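Local atomic coordinates of tyrosine phosphatase (Orf virus, PDB entry 5NCR), a protein that acts as a homodimeric tyrosine phosphatase of the dual-specificity fold with triple substrate specificity, probably dephosphorylating phosphoserine in proteins and aiding evasion of host interferon signalling. Residues L11-T16 against E163-R168; V35-A40 against D156-F161. The protein carries 2 engineered substitutions. One frame throughout, in Å; residues are numbered along the deposited sequence.

Contact 1: L11-T16 against E163-R168; sequences LLLRCT and ENANFR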
loop_
_atom_site.group_PDB
_atom_site.type_symbol
_atom_site.label_atom_id
_atom_site.label_comp_id
_atom_site.label_asym_id
_atom_site.label_seq_id
_atom_site.Cartn_x
_atom_site.Cartn_y
_atom_site.Cartn_z
ATOM N N LEU B 11 6.992 -4.777 -0.630
ATOM C CA LEU B 11 6.199 -3.541 -0.751
ATOM C C LEU B 11 4.963 -3.664 0.194
ATOM O O LEU B 11 4.710 -2.765 0.995
ATOM C CB LEU B 11 5.712 -3.409 -2.200
ATOM C CG LEU B 11 5.794 -2.081 -2.915
ATOM C CD1 LEU B 11 7.185 -1.413 -2.794
ATOM C CD2 LEU B 11 5.501 -2.277 -4.379
ATOM N N LEU B 12 4.224 -4.774 0.093
ATOM C CA LEU B 12 3.028 -5.029 0.918
ATOM C C LEU B 12 3.354 -5.188 2.415
ATOM O O LEU B 12 2.635 -4.644 3.253
ATOM C CB LEU B 12 2.199 -6.217 0.395
ATOM C CG LEU B 12 0.823 -6.464 1.063
ATOM C CD1 LEU B 12 -0.063 -5.178 1.062
ATOM C CD2 LEU B 12 0.116 -7.613 0.397
ATOM N N LEU B 13 4.473 -5.867 2.739
ATOM C CA LEU B 13 4.924 -5.989 4.121
ATOM C C LEU B 13 5.152 -4.588 4.725
ATOM O O LEU B 13 4.751 -4.361 5.851
ATOM C CB LEU B 13 6.195 -6.825 4.189
ATOM C CG LEU B 13 6.646 -7.171 5.610
ATOM C CD1 LEU B 13 5.630 -8.123 6.314
ATOM C CD2 LEU B 13 8.033 -7.756 5.602
ATOM N N ARG B 14 5.729 -3.641 3.937
ATOM C CA ARG B 14 5.931 -2.248 4.319
ATOM C C ARG B 14 4.606 -1.519 4.422
ATOM O O ARG B 14 4.437 -0.798 5.410
ATOM C CB ARG B 14 6.877 -1.527 3.341
ATOM C CG ARG B 14 7.523 -0.313 3.978
ATOM C CD ARG B 14 8.409 0.446 3.012
ATOM N NE ARG B 14 8.762 1.765 3.542
ATOM C CZ ARG B 14 9.541 2.641 2.916
ATOM N NH1 ARG B 14 10.070 2.343 1.735
ATOM N NH2 ARG B 14 9.802 3.819 3.467
ATOM N N CYS B 15 3.681 -1.659 3.406
ATOM C CA CYS B 15 2.311 -1.081 3.430
ATOM C C CYS B 15 1.574 -1.436 4.738
ATOM O O CYS B 15 0.782 -0.632 5.240
ATOM C CB CYS B 15 1.491 -1.567 2.242
ATOM S SG CYS B 15 1.862 -0.748 0.675
ATOM N N THR B 16 1.799 -2.654 5.247
ATOM C CA THR B 16 1.123 -3.172 6.437
ATOM C C THR B 16 1.957 -3.044 7.735
ATOM O O THR B 16 1.538 -3.568 8.786
ATOM C CB THR B 16 0.638 -4.602 6.177
ATOM O OG1 THR B 16 1.726 -5.436 5.785
ATOM C CG2 THR B 16 -0.478 -4.669 5.151
ATOM N N GLU B 163 1.173 -7.984 13.983
ATOM C CA GLU B 163 2.293 -7.062 14.087
ATOM C C GLU B 163 3.573 -7.777 13.682
ATOM O O GLU B 163 4.479 -7.164 13.115
ATOM C CB GLU B 163 2.386 -6.496 15.532
ATOM C CG GLU B 163 1.075 -5.894 16.055
ATOM C CD GLU B 163 0.532 -4.734 15.249
ATOM O OE1 GLU B 163 1.356 -3.919 14.789
ATOM O OE2 GLU B 163 -0.700 -4.653 15.045
ATOM N N ASN B 164 3.634 -9.086 13.956
ATOM C CA ASN B 164 4.741 -9.965 13.619
ATOM C C ASN B 164 4.928 -9.940 12.081
ATOM O O ASN B 164 4.102 -10.475 11.332
ATOM C CB ASN B 164 4.445 -11.385 14.122
ATOM C CG ASN B 164 5.575 -12.351 13.947
ATOM O OD1 ASN B 164 6.214 -12.418 12.915
ATOM N ND2 ASN B 164 5.851 -13.131 14.955
ATOM N N ALA B 165 5.996 -9.248 11.638
ATOM C CA ALA B 165 6.374 -9.066 10.235
ATOM C C ALA B 165 6.715 -10.393 9.559
ATOM O O ALA B 165 6.376 -10.568 8.405
ATOM C CB ALA B 165 7.541 -8.110 10.131
ATOM N N ASN B 166 7.313 -11.352 10.296
ATOM C CA ASN B 166 7.658 -12.694 9.813
ATOM C C ASN B 166 6.404 -13.444 9.332
ATOM O O ASN B 166 6.382 -13.964 8.212
ATOM C CB ASN B 166 8.418 -13.487 10.906
ATOM C CG ASN B 166 8.452 -15.004 10.767
ATOM O OD1 ASN B 166 8.143 -15.749 11.712
ATOM N ND2 ASN B 166 8.856 -15.499 9.614
ATOM N N PHE B 167 5.358 -13.442 10.155
ATOM C CA PHE B 167 4.084 -14.094 9.877
ATOM C C PHE B 167 3.371 -13.361 8.757
ATOM O O PHE B 167 2.809 -14.008 7.877
ATOM C CB PHE B 167 3.180 -14.081 11.136
ATOM C CG PHE B 167 3.591 -14.943 12.312
ATOM C CD1 PHE B 167 4.721 -15.770 12.237
ATOM C CD2 PHE B 167 2.841 -14.950 13.487
ATOM C CE1 PHE B 167 5.106 -16.556 13.332
ATOM C CE2 PHE B 167 3.230 -15.738 14.579
ATOM C CZ PHE B 167 4.353 -16.541 14.491
ATOM N N ARG B 168 3.341 -12.015 8.824
ATOM C CA ARG B 168 2.665 -11.193 7.824
ATOM C C ARG B 168 3.311 -11.405 6.459
ATOM O O ARG B 168 2.587 -11.519 5.484
ATOM C CB ARG B 168 2.662 -9.716 8.231
ATOM C CG ARG B 168 1.447 -8.933 7.711
ATOM C CD ARG B 168 1.294 -7.570 8.383
ATOM N NE ARG B 168 2.443 -6.717 8.123
ATOM C CZ ARG B 168 3.386 -6.423 9.004
ATOM N NH1 ARG B 168 3.324 -6.905 10.238
ATOM N NH2 ARG B 168 4.394 -5.633 8.664
HETATM O O HOH W 1 2.008 -3.841 11.645
#
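Leu-13 and Thr-16, at the C-terminal end of helix 7-15, are met by Arg-168 from the first turn of helix 165-177. The motif is an arginine bound to a helix C terminus: one guanidinium joins the N-terminal helix to the last helix of the dual-specificity phosphatase domain. Earlier in the first segment, Leu-12 O accepts from both Thr-16 N and Thr-16 OG1, which approach from opposite faces of its carbonyl plane. Leu-13 contributes through backbone and side chain. Its O receives Arg-168 NH2 at 3.1 Å, nearly straight (174°) and within the guanidinium plane. Its CD1 lies over one guanidinium face, offset past the rim on the NE/NH2 side, 3.6 Å from Arg-168 NH2, and also touches helix 165-177 at Ala-165, where the carbonyl O is 3.3 Å from CD1. Cys-15 turns to the dimer interface, where its SG forms the disulfide with Cys-15 of the second subunit. Thr-16, the first residue to leave helical geometry, has OG1 placed between its backbone N and carbonyl carbon (chi1 56°). From there OG1 donates to Leu-12 O at 2.8 Å and accepts from Arg-168 NE, also at 2.8 Å; the latter bond is bent (148°), with OG1 slightly off the guanidinium plane. These bonds at NE and NH2 would fix the rotation of the guanidinium. Thr-16 O lies 3.2 Å above the face opposite Leu-13 CD1, a placement that may add some electrostatic attraction, although the angle at NE is too poor for a hydrogen bond. Arg-168 NH1 turns back to its own chain, bonding Leu-162 O and, weakly, Glu-163 O. Water 1 adds a second bridge, donating to Thr-16 O at 2.9 Å and to Glu-163 OE1 at 3.2 Å.

Contact 2: V35-A40 against D156-F161; sequences VYLGSA and DLRGAF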
loop_
_atom_site.group_PDB
_atom_site.type_symbol
_atom_site.label_atom_id
_atom_site.label_comp_id
_atom_site.label_asym_id
_atom_site.label_seq_id
_atom_site.Cartn_x
_atom_site.Cartn_y
_atom_site.Cartn_z
ATOM N N VAL B 35 -16.533 -18.033 12.706
ATOM C CA VAL B 35 -15.129 -17.976 13.147
ATOM C C VAL B 35 -14.857 -16.677 13.922
ATOM O O VAL B 35 -15.197 -15.597 13.471
ATOM C CB VAL B 35 -14.095 -18.242 12.022
ATOM C CG1 VAL B 35 -12.654 -18.227 12.555
ATOM C CG2 VAL B 35 -14.402 -19.560 11.326
ATOM N N TYR B 36 -14.276 -16.816 15.115
ATOM C CA TYR B 36 -13.958 -15.729 16.024
ATOM C C TYR B 36 -12.471 -15.720 16.310
ATOM O O TYR B 36 -11.819 -16.771 16.316
ATOM C CB TYR B 36 -14.738 -15.884 17.345
ATOM C CG TYR B 36 -16.249 -15.815 17.235
ATOM C CD1 TYR B 36 -16.982 -16.883 16.724
ATOM C CD2 TYR B 36 -16.953 -14.729 17.737
ATOM C CE1 TYR B 36 -18.373 -16.849 16.677
ATOM C CE2 TYR B 36 -18.344 -14.690 17.705
ATOM C CZ TYR B 36 -19.048 -15.739 17.155
ATOM O OH TYR B 36 -20.423 -15.696 17.117
ATOM N N LEU B 37 -11.945 -14.513 16.523
ATOM C CA LEU B 37 -10.553 -14.237 16.839
ATOM C C LEU B 37 -10.542 -13.688 18.256
ATOM O O LEU B 37 -11.308 -12.789 18.556
ATOM C CB LEU B 37 -9.976 -13.214 15.822
ATOM C CG LEU B 37 -8.599 -12.605 16.082
ATOM C CD1 LEU B 37 -7.555 -13.679 16.249
ATOM C CD2 LEU B 37 -8.174 -11.717 14.921
ATOM N N GLY B 38 -9.705 -14.259 19.112
ATOM C CA GLY B 38 -9.616 -13.821 20.492
ATOM C C GLY B 38 -8.279 -14.052 21.137
ATOM O O GLY B 38 -7.337 -14.535 20.497
ATOM N N SER B 39 -8.208 -13.699 22.435
ATOM C CA SER B 39 -7.015 -13.815 23.264
ATOM C C SER B 39 -7.188 -14.943 24.292
ATOM O O SER B 39 -8.219 -15.621 24.304
ATOM C CB SER B 39 -6.805 -12.496 24.002
ATOM O OG SER B 39 -7.846 -12.327 24.951
ATOM N N ALA B 40 -6.206 -15.086 25.204
ATOM C CA ALA B 40 -6.239 -16.049 26.312
ATOM C C ALA B 40 -7.420 -15.753 27.228
ATOM O O ALA B 40 -8.046 -16.685 27.731
ATOM C CB ALA B 40 -4.931 -15.996 27.107
ATOM N N ASP B 156 -8.118 -2.005 12.622
ATOM C CA ASP B 156 -8.934 -0.894 13.113
ATOM C C ASP B 156 -9.846 -1.381 14.258
ATOM O O ASP B 156 -10.032 -0.649 15.229
ATOM C CB ASP B 156 -9.781 -0.281 11.973
ATOM C CG ASP B 156 -10.583 0.958 12.356
ATOM O OD1 ASP B 156 -10.178 1.651 13.322
ATOM O OD2 ASP B 156 -11.631 1.227 11.695
ATOM N N LEU B 157 -10.403 -2.610 14.136
ATOM C CA LEU B 157 -11.308 -3.173 15.152
ATOM C C LEU B 157 -10.579 -3.652 16.396
ATOM O O LEU B 157 -11.143 -3.608 17.485
ATOM C CB LEU B 157 -12.121 -4.359 14.577
ATOM C CG LEU B 157 -13.028 -4.114 13.369
ATOM C CD1 LEU B 157 -13.538 -5.419 12.824
ATOM C CD2 LEU B 157 -14.182 -3.203 13.701
ATOM N N ARG B 158 -9.351 -4.137 16.235
ATOM C CA ARG B 158 -8.595 -4.808 17.285
ATOM C C ARG B 158 -7.436 -4.022 17.879
ATOM O O ARG B 158 -6.919 -4.415 18.928
ATOM C CB ARG B 158 -8.121 -6.164 16.750
ATOM C CG ARG B 158 -9.346 -7.046 16.558
ATOM C CD ARG B 158 -9.066 -8.486 16.320
ATOM N NE ARG B 158 -8.330 -9.148 17.397
ATOM C CZ ARG B 158 -8.847 -9.631 18.523
ATOM N NH1 ARG B 158 -10.135 -9.449 18.808
ATOM N NH2 ARG B 158 -8.073 -10.264 19.392
ATOM N N GLY B 159 -7.022 -2.949 17.210
ATOM C CA GLY B 159 -5.926 -2.093 17.662
ATOM C C GLY B 159 -4.574 -2.674 17.331
ATOM O O GLY B 159 -3.723 -1.981 16.775
ATOM N N ALA B 160 -4.344 -3.936 17.737
ATOM C CA ALA B 160 -3.126 -4.673 17.442
ATOM C C ALA B 160 -3.553 -5.915 16.718
ATOM O O ALA B 160 -4.450 -6.633 17.189
ATOM C CB ALA B 160 -2.404 -5.043 18.714
ATOM N N PHE B 161 -2.931 -6.164 15.562
ATOM C CA PHE B 161 -3.277 -7.309 14.734
ATOM C C PHE B 161 -2.135 -7.643 13.815
ATOM O O PHE B 161 -1.743 -6.799 13.014
ATOM C CB PHE B 161 -4.573 -7.013 13.923
ATOM C CG PHE B 161 -4.907 -8.053 12.870
ATOM C CD1 PHE B 161 -5.413 -9.294 13.231
ATOM C CD2 PHE B 161 -4.743 -7.769 11.513
ATOM C CE1 PHE B 161 -5.718 -10.256 12.254
ATOM C CE2 PHE B 161 -5.072 -8.718 10.537
ATOM C CZ PHE B 161 -5.536 -9.963 10.911
#
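Leu-37 and Arg-158 meet mainly by van der Waals packing, their side chains crossing at a slant. Leu-37 CD2 lies 3.6 Å from both Arg-158 CD and Arg-158 NE, while Leu-37 CG sits 3.6 Å above the guanidinium plane, offset toward its rim. The bend at chi3 (60°) swings Arg-158 NE off the line of its stem, and chi4 (82°) then turns a face of the guanidinium toward Leu-37 CG, while CD stays against CD2. Gly-38 adds backbone packing, with its CA 4.0 Å from Arg-158 NH2. A purely apolar contact joins Leu-37 CD2 to Phe-161 CE1 at 3.9 Å. In the phosphatase fold, strand 35-38 lies between strands 29-30 and 108-111 of the mixed sheet, so the buried contact sets the end of helix 140-158 and the chain after it against this sheet. Leu-37 also touches Ser-119 and Ala-123 of helix 118-134. Polar bonding, by contrast, is directed outside the pair. Arg-158 NH1 is 3.5 Å from Leu-37 O without a hydrogen bond; it bonds instead to Thr-29 OG1 and Gly-27 O. Arg-158 NH2 donates to Gly-115 O, in the loop corresponding to the family's phosphate-binding P-loop.

How the contacts relate
From the N terminus, the chain leaves helix 7-15, enters the sheet through strands 29-30 and 35-38, and runs on through the remaining strands and helices to helix 140-158. Contact 2 closes its loop there, tying strand 35-38 to the end of that helix. Only Leu-162 separates its second segment from that of contact 1, which then closes the larger loop by returning the start of helix 165-177 to the N-terminal helix. The loop closed by contact 2 is therefore nested inside the one closed by contact 1. Their centres are about 17 Å apart: the inner closure is buried at the sheet, the outer lies beside the intersubunit disulfide. Glu-163 OE2 connects the neighbouring segments by accepting from Phe-161 N.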